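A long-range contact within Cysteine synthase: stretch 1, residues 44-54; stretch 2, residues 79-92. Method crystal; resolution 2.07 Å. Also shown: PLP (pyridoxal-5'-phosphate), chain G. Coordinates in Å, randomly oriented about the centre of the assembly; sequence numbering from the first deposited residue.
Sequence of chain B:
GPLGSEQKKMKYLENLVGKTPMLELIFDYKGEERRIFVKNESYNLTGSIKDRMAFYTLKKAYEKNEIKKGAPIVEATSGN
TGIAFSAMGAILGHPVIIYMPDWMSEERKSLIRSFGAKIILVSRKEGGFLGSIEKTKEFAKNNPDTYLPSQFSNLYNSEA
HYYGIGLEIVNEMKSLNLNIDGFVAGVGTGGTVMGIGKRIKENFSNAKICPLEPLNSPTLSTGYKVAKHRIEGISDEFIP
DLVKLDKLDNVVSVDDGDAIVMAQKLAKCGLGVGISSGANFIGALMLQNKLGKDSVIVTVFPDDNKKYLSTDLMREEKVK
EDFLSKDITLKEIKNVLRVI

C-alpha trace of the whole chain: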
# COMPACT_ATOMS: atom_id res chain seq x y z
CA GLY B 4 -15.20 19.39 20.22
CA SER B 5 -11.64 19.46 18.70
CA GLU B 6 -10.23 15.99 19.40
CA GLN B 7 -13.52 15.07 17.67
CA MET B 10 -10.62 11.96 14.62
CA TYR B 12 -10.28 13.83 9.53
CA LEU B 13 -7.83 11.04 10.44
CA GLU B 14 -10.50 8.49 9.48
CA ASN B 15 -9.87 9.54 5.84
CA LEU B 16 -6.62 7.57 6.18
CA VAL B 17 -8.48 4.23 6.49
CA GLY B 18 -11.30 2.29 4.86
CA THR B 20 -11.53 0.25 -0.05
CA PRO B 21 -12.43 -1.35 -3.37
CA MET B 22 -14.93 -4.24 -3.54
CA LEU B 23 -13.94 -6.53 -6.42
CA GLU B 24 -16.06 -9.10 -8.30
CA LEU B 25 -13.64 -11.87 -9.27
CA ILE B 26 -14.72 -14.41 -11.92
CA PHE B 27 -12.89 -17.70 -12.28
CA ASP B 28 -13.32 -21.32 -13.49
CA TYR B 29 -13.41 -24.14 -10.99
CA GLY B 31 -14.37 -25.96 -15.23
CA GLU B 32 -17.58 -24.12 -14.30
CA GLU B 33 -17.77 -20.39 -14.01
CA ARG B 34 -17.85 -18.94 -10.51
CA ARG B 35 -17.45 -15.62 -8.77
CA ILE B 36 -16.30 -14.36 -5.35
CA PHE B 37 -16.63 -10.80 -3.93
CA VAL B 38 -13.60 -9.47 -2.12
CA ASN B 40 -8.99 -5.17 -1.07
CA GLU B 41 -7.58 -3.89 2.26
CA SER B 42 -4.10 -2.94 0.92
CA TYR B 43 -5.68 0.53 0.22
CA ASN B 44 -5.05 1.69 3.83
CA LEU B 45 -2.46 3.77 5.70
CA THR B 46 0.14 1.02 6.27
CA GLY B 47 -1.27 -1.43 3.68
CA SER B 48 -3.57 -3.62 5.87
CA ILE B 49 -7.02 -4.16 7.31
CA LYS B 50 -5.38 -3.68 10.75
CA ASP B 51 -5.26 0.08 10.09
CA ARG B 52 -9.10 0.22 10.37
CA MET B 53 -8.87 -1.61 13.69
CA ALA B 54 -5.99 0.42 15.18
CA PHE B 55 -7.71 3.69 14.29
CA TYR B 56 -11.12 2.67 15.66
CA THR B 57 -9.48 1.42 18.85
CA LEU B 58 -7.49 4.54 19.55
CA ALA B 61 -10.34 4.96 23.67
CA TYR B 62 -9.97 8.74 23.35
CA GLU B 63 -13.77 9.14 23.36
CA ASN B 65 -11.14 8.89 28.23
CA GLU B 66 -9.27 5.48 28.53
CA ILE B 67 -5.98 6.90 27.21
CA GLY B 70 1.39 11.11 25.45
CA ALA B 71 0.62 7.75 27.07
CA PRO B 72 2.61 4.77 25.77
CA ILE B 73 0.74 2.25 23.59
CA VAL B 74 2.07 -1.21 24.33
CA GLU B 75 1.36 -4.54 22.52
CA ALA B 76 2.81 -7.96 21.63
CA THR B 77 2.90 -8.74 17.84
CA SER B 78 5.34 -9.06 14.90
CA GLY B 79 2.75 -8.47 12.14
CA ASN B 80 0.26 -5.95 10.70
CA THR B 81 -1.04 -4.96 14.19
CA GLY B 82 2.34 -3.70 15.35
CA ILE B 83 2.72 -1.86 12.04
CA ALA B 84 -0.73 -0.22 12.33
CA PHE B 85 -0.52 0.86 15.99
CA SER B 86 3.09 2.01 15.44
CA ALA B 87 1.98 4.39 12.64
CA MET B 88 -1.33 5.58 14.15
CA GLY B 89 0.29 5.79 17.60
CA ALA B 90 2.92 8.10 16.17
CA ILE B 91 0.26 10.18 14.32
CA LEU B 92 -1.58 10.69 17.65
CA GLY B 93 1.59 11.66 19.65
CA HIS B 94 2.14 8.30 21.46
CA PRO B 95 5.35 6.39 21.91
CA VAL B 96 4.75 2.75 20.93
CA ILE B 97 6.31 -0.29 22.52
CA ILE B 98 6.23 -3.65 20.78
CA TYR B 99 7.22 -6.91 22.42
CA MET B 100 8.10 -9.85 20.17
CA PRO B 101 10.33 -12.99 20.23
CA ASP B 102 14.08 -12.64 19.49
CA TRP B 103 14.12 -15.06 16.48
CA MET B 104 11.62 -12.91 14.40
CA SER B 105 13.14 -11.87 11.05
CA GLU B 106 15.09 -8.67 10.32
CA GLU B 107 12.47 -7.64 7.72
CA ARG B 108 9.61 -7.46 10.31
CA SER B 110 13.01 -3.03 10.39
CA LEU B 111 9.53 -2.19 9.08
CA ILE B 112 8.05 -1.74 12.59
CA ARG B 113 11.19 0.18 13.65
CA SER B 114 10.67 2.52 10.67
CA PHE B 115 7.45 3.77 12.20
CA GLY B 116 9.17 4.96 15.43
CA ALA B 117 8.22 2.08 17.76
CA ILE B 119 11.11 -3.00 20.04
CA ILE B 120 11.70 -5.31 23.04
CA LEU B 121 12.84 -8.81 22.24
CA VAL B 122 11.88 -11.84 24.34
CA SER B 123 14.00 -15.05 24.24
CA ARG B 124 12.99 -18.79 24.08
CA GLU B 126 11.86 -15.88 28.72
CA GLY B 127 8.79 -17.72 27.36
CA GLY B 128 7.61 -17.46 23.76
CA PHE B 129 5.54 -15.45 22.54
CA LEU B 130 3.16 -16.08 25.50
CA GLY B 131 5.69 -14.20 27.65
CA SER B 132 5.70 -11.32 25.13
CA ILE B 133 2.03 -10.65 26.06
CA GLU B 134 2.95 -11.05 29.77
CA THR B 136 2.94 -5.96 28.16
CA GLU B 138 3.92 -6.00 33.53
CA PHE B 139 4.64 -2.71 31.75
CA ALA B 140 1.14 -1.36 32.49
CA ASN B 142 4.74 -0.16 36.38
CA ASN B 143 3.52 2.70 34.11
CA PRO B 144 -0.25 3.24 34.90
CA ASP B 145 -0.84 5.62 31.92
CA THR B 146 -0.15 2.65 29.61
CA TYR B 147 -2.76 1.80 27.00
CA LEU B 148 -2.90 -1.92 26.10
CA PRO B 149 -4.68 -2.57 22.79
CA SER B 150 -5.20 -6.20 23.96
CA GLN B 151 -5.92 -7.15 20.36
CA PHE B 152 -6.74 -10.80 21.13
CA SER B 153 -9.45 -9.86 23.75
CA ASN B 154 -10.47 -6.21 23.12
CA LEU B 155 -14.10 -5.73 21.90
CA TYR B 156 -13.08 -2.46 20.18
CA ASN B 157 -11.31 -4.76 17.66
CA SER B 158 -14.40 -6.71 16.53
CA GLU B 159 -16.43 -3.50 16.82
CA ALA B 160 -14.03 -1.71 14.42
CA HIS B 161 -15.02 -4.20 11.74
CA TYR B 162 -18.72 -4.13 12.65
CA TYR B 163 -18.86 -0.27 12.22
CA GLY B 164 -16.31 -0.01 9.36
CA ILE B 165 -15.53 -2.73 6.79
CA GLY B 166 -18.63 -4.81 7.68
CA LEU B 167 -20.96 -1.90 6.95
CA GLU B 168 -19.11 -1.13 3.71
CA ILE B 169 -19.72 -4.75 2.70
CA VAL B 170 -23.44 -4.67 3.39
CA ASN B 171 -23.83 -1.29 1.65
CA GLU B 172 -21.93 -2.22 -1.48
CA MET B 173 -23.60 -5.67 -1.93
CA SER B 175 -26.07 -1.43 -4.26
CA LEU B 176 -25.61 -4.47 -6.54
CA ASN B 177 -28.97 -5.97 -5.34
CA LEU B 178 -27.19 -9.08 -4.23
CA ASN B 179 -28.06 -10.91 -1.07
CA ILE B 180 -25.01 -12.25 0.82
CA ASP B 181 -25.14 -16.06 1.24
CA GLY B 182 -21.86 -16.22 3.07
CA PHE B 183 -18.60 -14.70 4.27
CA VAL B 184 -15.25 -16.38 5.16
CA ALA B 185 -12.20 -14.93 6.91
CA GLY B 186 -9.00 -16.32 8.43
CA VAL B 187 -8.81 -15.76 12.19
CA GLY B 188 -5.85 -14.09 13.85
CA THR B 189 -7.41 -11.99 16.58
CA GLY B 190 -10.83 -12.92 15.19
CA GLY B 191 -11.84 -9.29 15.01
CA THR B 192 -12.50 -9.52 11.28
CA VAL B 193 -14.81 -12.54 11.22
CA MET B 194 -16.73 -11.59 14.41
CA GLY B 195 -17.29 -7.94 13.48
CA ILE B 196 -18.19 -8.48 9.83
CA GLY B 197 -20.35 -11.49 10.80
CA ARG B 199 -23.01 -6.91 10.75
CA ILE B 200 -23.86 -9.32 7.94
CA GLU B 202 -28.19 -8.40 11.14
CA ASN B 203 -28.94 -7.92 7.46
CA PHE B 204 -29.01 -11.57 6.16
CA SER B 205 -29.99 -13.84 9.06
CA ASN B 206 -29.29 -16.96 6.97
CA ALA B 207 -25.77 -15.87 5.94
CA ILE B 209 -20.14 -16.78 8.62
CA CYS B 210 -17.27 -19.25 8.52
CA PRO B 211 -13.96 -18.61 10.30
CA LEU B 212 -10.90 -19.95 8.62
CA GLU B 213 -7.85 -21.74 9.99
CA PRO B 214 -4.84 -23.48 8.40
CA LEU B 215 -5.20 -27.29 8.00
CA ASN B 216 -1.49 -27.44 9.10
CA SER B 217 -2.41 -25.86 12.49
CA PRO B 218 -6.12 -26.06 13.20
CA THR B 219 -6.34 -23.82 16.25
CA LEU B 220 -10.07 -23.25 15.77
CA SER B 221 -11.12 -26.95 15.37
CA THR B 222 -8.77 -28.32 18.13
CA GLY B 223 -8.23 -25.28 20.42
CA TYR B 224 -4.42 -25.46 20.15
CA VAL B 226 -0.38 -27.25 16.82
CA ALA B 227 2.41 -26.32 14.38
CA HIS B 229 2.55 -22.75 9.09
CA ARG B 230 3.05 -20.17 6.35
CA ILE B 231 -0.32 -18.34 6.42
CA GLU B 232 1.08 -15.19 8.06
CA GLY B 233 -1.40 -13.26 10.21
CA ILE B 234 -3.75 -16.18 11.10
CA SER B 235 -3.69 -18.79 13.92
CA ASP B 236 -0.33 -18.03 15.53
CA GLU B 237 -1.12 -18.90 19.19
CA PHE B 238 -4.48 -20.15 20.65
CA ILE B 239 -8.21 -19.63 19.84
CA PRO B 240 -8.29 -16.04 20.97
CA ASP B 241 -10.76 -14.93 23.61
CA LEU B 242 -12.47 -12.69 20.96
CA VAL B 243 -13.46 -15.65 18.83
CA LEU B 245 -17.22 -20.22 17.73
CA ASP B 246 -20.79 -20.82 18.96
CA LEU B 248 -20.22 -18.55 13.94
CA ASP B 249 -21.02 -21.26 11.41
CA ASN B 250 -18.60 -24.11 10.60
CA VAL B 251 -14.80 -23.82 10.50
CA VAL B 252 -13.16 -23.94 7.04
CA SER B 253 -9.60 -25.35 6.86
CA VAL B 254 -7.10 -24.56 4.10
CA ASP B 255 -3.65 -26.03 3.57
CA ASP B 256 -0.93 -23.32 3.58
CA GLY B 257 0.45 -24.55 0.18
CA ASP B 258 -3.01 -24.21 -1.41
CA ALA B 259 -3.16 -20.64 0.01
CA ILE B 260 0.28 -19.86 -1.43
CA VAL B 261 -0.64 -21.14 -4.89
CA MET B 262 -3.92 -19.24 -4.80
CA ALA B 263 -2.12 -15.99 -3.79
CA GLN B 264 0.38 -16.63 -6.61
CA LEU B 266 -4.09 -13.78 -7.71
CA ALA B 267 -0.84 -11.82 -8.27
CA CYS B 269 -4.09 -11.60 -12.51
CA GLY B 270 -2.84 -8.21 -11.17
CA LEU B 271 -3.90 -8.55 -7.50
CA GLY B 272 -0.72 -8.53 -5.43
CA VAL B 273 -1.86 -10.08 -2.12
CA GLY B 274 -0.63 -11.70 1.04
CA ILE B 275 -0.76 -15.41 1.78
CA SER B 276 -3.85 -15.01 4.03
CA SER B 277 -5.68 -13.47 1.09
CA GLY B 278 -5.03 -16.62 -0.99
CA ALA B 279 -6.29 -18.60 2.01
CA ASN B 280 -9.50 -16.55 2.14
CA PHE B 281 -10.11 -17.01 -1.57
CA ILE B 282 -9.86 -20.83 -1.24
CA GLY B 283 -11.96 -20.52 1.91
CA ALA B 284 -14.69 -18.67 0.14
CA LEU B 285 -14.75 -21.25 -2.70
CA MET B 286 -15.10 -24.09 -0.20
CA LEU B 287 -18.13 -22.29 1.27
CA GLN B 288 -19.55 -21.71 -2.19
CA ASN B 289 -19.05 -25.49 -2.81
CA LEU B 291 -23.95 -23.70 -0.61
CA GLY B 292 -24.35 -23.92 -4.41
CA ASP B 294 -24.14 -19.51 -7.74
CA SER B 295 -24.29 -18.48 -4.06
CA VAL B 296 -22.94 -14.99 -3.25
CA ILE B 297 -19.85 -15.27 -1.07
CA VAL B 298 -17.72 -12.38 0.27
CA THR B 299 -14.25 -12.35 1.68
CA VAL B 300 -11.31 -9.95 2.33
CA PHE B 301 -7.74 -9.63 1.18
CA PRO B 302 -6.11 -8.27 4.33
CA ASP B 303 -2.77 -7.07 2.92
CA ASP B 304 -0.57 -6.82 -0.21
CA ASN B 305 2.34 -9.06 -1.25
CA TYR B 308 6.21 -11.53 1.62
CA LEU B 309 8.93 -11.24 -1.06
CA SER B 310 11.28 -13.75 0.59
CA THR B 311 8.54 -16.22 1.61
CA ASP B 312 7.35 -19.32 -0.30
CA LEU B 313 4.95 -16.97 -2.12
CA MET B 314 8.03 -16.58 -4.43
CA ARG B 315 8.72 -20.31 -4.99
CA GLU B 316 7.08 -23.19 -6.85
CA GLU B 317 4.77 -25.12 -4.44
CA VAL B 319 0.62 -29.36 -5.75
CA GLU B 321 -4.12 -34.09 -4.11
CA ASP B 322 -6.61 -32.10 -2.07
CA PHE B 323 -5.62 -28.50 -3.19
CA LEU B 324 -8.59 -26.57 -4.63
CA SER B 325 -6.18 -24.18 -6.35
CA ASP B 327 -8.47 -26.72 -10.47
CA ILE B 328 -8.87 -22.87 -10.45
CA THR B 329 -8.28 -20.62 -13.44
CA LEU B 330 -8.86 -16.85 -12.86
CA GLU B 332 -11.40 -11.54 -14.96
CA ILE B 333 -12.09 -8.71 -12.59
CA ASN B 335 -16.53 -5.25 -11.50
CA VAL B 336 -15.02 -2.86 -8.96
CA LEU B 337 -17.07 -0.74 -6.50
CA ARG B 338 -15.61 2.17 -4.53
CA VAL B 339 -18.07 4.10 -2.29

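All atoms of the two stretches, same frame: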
# COMPACT_ATOMS: atom_id res chain seq x y z
N ASN B 44 -4.96 1.26 2.47
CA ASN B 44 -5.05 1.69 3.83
C ASN B 44 -3.73 2.30 4.19
O ASN B 44 -2.74 2.04 3.51
CB ASN B 44 -5.36 0.50 4.76
CG ASN B 44 -6.84 0.30 4.96
OD1 ASN B 44 -7.52 1.20 5.48
ND2 ASN B 44 -7.36 -0.88 4.57
N LEU B 45 -3.68 3.05 5.29
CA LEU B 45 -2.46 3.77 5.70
C LEU B 45 -1.17 2.99 5.62
O LEU B 45 -0.23 3.48 5.09
CB LEU B 45 -2.60 4.31 7.15
CG LEU B 45 -1.45 5.14 7.70
CD1 LEU B 45 -1.27 6.43 6.91
CD2 LEU B 45 -1.68 5.44 9.17
N THR B 46 -1.10 1.81 6.23
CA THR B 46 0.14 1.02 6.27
C THR B 46 -0.02 -0.25 5.43
O THR B 46 0.78 -1.16 5.53
CB THR B 46 0.56 0.63 7.70
OG1 THR B 46 -0.39 -0.25 8.33
CG2 THR B 46 0.83 1.90 8.59
N GLY B 47 -1.08 -0.32 4.63
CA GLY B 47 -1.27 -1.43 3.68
C GLY B 47 -2.11 -2.60 4.19
O GLY B 47 -2.12 -3.62 3.51
N SER B 48 -2.78 -2.48 5.35
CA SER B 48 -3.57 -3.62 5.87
C SER B 48 -4.91 -3.26 6.48
O SER B 48 -5.11 -2.16 6.97
CB SER B 48 -2.78 -4.45 6.92
OG SER B 48 -2.96 -4.02 8.26
N ILE B 49 -5.78 -4.26 6.54
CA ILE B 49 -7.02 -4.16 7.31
C ILE B 49 -6.82 -3.71 8.77
O ILE B 49 -7.70 -3.06 9.35
CB ILE B 49 -7.82 -5.49 7.24
CG1 ILE B 49 -9.31 -5.32 7.63
CG2 ILE B 49 -7.16 -6.56 8.09
CD1 ILE B 49 -10.12 -6.61 7.45
N LYS B 50 -5.67 -4.03 9.36
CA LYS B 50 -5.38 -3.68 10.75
C LYS B 50 -5.37 -2.17 11.02
O LYS B 50 -5.64 -1.74 12.17
CB LYS B 50 -4.07 -4.28 11.24
CG LYS B 50 -3.98 -5.80 11.09
CD LYS B 50 -5.02 -6.53 11.91
CE LYS B 50 -5.14 -7.93 11.40
NZ LYS B 50 -3.96 -8.76 11.79
N ASP B 51 -5.15 -1.37 9.97
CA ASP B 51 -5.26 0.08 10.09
C ASP B 51 -6.67 0.53 10.52
O ASP B 51 -6.78 1.47 11.30
CB ASP B 51 -4.93 0.79 8.77
CG ASP B 51 -3.48 0.62 8.36
OD1 ASP B 51 -2.58 0.87 9.20
OD2 ASP B 51 -3.24 0.25 7.19
N ARG B 52 -7.72 -0.11 10.01
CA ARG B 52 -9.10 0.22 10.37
C ARG B 52 -9.30 -0.01 11.88
O ARG B 52 -9.90 0.79 12.57
CB ARG B 52 -10.09 -0.68 9.67
CG ARG B 52 -10.15 -0.50 8.16
CD ARG B 52 -11.07 -1.54 7.59
NE ARG B 52 -11.29 -1.41 6.17
CZ ARG B 52 -12.35 -0.84 5.62
NH1 ARG B 52 -13.20 -0.16 6.38
NH2 ARG B 52 -12.52 -0.89 4.32
N MET B 53 -8.74 -1.12 12.35
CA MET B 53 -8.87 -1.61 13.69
C MET B 53 -8.07 -0.75 14.67
O MET B 53 -8.59 -0.41 15.72
CB MET B 53 -8.39 -3.05 13.75
CG MET B 53 -8.68 -3.74 15.06
SD MET B 53 -7.37 -3.62 16.29
CE MET B 53 -6.30 -4.95 15.74
N ALA B 54 -6.81 -0.46 14.35
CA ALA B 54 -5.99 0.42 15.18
C ALA B 54 -6.58 1.84 15.33
O ALA B 54 -6.57 2.41 16.45
CB ALA B 54 -4.55 0.49 14.67
N GLY B 79 3.43 -8.59 13.42
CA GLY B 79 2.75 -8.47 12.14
C GLY B 79 2.12 -7.11 11.86
O GLY B 79 2.61 -6.08 12.31
N ASN B 80 1.03 -7.15 11.09
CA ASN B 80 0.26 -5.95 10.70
C ASN B 80 -0.31 -5.10 11.86
O ASN B 80 -0.52 -3.91 11.72
CB ASN B 80 -0.86 -6.36 9.75
CG ASN B 80 -0.38 -6.62 8.33
OD1 ASN B 80 0.52 -5.94 7.83
ND2 ASN B 80 -1.00 -7.60 7.66
N THR B 81 -0.57 -5.71 13.01
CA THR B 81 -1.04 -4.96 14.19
C THR B 81 0.03 -4.02 14.77
O THR B 81 -0.26 -2.87 15.08
CB THR B 81 -1.55 -5.93 15.27
OG1 THR B 81 -2.63 -6.68 14.72
CG2 THR B 81 -2.04 -5.18 16.48
N GLY B 82 1.26 -4.52 14.89
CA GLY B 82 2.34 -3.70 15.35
C GLY B 82 2.56 -2.55 14.38
O GLY B 82 2.74 -1.41 14.80
N ILE B 83 2.50 -2.86 13.08
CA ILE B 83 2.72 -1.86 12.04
C ILE B 83 1.66 -0.75 12.17
O ILE B 83 1.99 0.41 12.24
CB ILE B 83 2.75 -2.48 10.62
CG1 ILE B 83 3.96 -3.41 10.43
CG2 ILE B 83 2.83 -1.40 9.56
CD1 ILE B 83 3.91 -4.30 9.19
N ALA B 84 0.40 -1.15 12.29
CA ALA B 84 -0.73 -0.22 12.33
C ALA B 84 -0.80 0.69 13.58
O ALA B 84 -1.06 1.89 13.47
CB ALA B 84 -2.02 -1.02 12.20
N PHE B 85 -0.59 0.09 14.76
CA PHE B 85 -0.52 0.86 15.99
C PHE B 85 0.75 1.70 16.00
O PHE B 85 0.71 2.82 16.51
CB PHE B 85 -0.58 -0.02 17.28
CG PHE B 85 -1.98 -0.43 17.66
CD1 PHE B 85 -2.84 0.46 18.26
CD2 PHE B 85 -2.47 -1.69 17.31
CE1 PHE B 85 -4.14 0.10 18.59
CE2 PHE B 85 -3.77 -2.07 17.65
CZ PHE B 85 -4.60 -1.18 18.30
N SER B 86 1.88 1.19 15.49
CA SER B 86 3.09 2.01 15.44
C SER B 86 2.83 3.32 14.67
O SER B 86 3.09 4.43 15.18
CB SER B 86 4.27 1.26 14.85
OG SER B 86 4.60 0.14 15.66
N ALA B 87 2.27 3.19 13.47
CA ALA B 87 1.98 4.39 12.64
C ALA B 87 0.91 5.31 13.23
O ALA B 87 1.11 6.53 13.29
CB ALA B 87 1.57 3.97 11.23
N MET B 88 -0.23 4.76 13.64
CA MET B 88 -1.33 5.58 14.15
C MET B 88 -0.99 6.12 15.53
O MET B 88 -1.32 7.26 15.86
CB MET B 88 -2.66 4.79 14.12
CG MET B 88 -3.90 5.63 14.40
SD MET B 88 -4.11 7.17 13.46
CE MET B 88 -4.56 6.53 11.85
N GLY B 89 -0.29 5.32 16.34
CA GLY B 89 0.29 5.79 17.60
C GLY B 89 1.15 7.04 17.43
O GLY B 89 0.99 8.04 18.14
N ALA B 90 2.03 7.00 16.44
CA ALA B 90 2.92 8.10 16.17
C ALA B 90 2.12 9.31 15.67
O ALA B 90 2.35 10.40 16.11
CB ALA B 90 3.96 7.67 15.18
N ILE B 91 1.16 9.10 14.78
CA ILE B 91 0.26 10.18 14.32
C ILE B 91 -0.42 10.89 15.51
O ILE B 91 -0.53 12.11 15.53
CB ILE B 91 -0.78 9.64 13.34
CG1 ILE B 91 -0.08 9.36 11.97
CG2 ILE B 91 -1.91 10.64 13.12
CD1 ILE B 91 -0.88 8.56 11.01
N LEU B 92 -0.86 10.12 16.50
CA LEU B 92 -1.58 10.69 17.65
C LEU B 92 -0.66 11.20 18.80
O LEU B 92 -1.17 11.63 19.86
CB LEU B 92 -2.60 9.66 18.14
CG LEU B 92 -3.70 9.38 17.13
CD1 LEU B 92 -4.43 8.10 17.46
CD2 LEU B 92 -4.66 10.57 17.04
N1 PLP G . -4.35 -11.74 7.50
C2 PLP G . -3.38 -10.84 7.79
C2A PLP G . -2.31 -10.47 6.79
C3 PLP G . -3.36 -10.20 9.11
O3 PLP G . -2.41 -9.30 9.44
C4 PLP G . -4.40 -10.57 10.09
C4A PLP G . -4.41 -9.95 11.44
C5 PLP G . -5.41 -11.56 9.67
C6 PLP G . -5.31 -12.10 8.38
C5A PLP G . -6.49 -11.97 10.64
O4P PLP G . -7.38 -10.90 10.99
P PLP G . -8.03 -10.76 12.46
O1P PLP G . -6.87 -10.44 13.37
O2P PLP G . -9.07 -9.68 12.31
O3P PLP G . -8.66 -12.12 12.69
O HOH W 1 -0.59 -2.85 8.87
O HOH W 2 1.27 -3.80 6.21
O HOH W 3 -0.90 -8.44 13.03

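The most unusual feature of this contact is that both stretches hold the same cofactor while no direct hydrogen bond links them. Lys50 NZ lies 1.3 Å from PLP C4A, a covalent bond of the length expected for an imine, and Asn80 ND2 donates to PLP O3 at 2.8 Å. Lys50 reaches the cofactor along the opening of the second helix: Lys50 CG packs on Asn80 CB at 3.4 Å, and Lys50 CD lies 3.7 Å from Thr81 OG1.

Besides the cofactor, water bridges the stretches. Water 1 donates to Thr46 OG1 (2.7 Å) and lies within hydrogen-bonding distance of Ser48 OG (2.7 Å) and Asn80 O (3.0 Å); water 2 lies between Thr46 O and Asn80 OD1, 2.8 Å from each.

The loop before Lys50 is braced from within. Asp51 OD1 accepts from Thr46 OG1 at 2.6 Å, and Asp51 OD2 accepts from Thr46 N at 2.8 Å, so the buried carboxylate has donors on both oxygens. Ser48 OG caps Lys50 N at 2.9 Å. Thr46 suits its place by serving two roles: its hydroxyl meets Asp51 and water, while Thr46 CG2 packs 3.4 Å from Ala87 CB.

Further along, the helices cross at -50°, with axes approaching to 8.5 Å. Alanines line the close passage: Ala54 CB meets Ala84 CB at 3.8 Å, and Ala84 CB also packs 3.7 Å from the backbone Lys50 O. Ala54 CB also lies 3.8 Å from the Phe85 ring centroid, 1° off the normal, a nearly ideal CH-pi contact. Met53 SD approaches the same ring obliquely, 4.1 Å from Phe85 CE2.

Leu45 completes the apolar surface. Leu45 CD2 lies 3.7 Å from Ile91 CD1 and 4.1 Å from both Ala87 CB and Met88 CE, reaching three residues of the second helix. Altogether, 649 Å² is buried, summed over both sides.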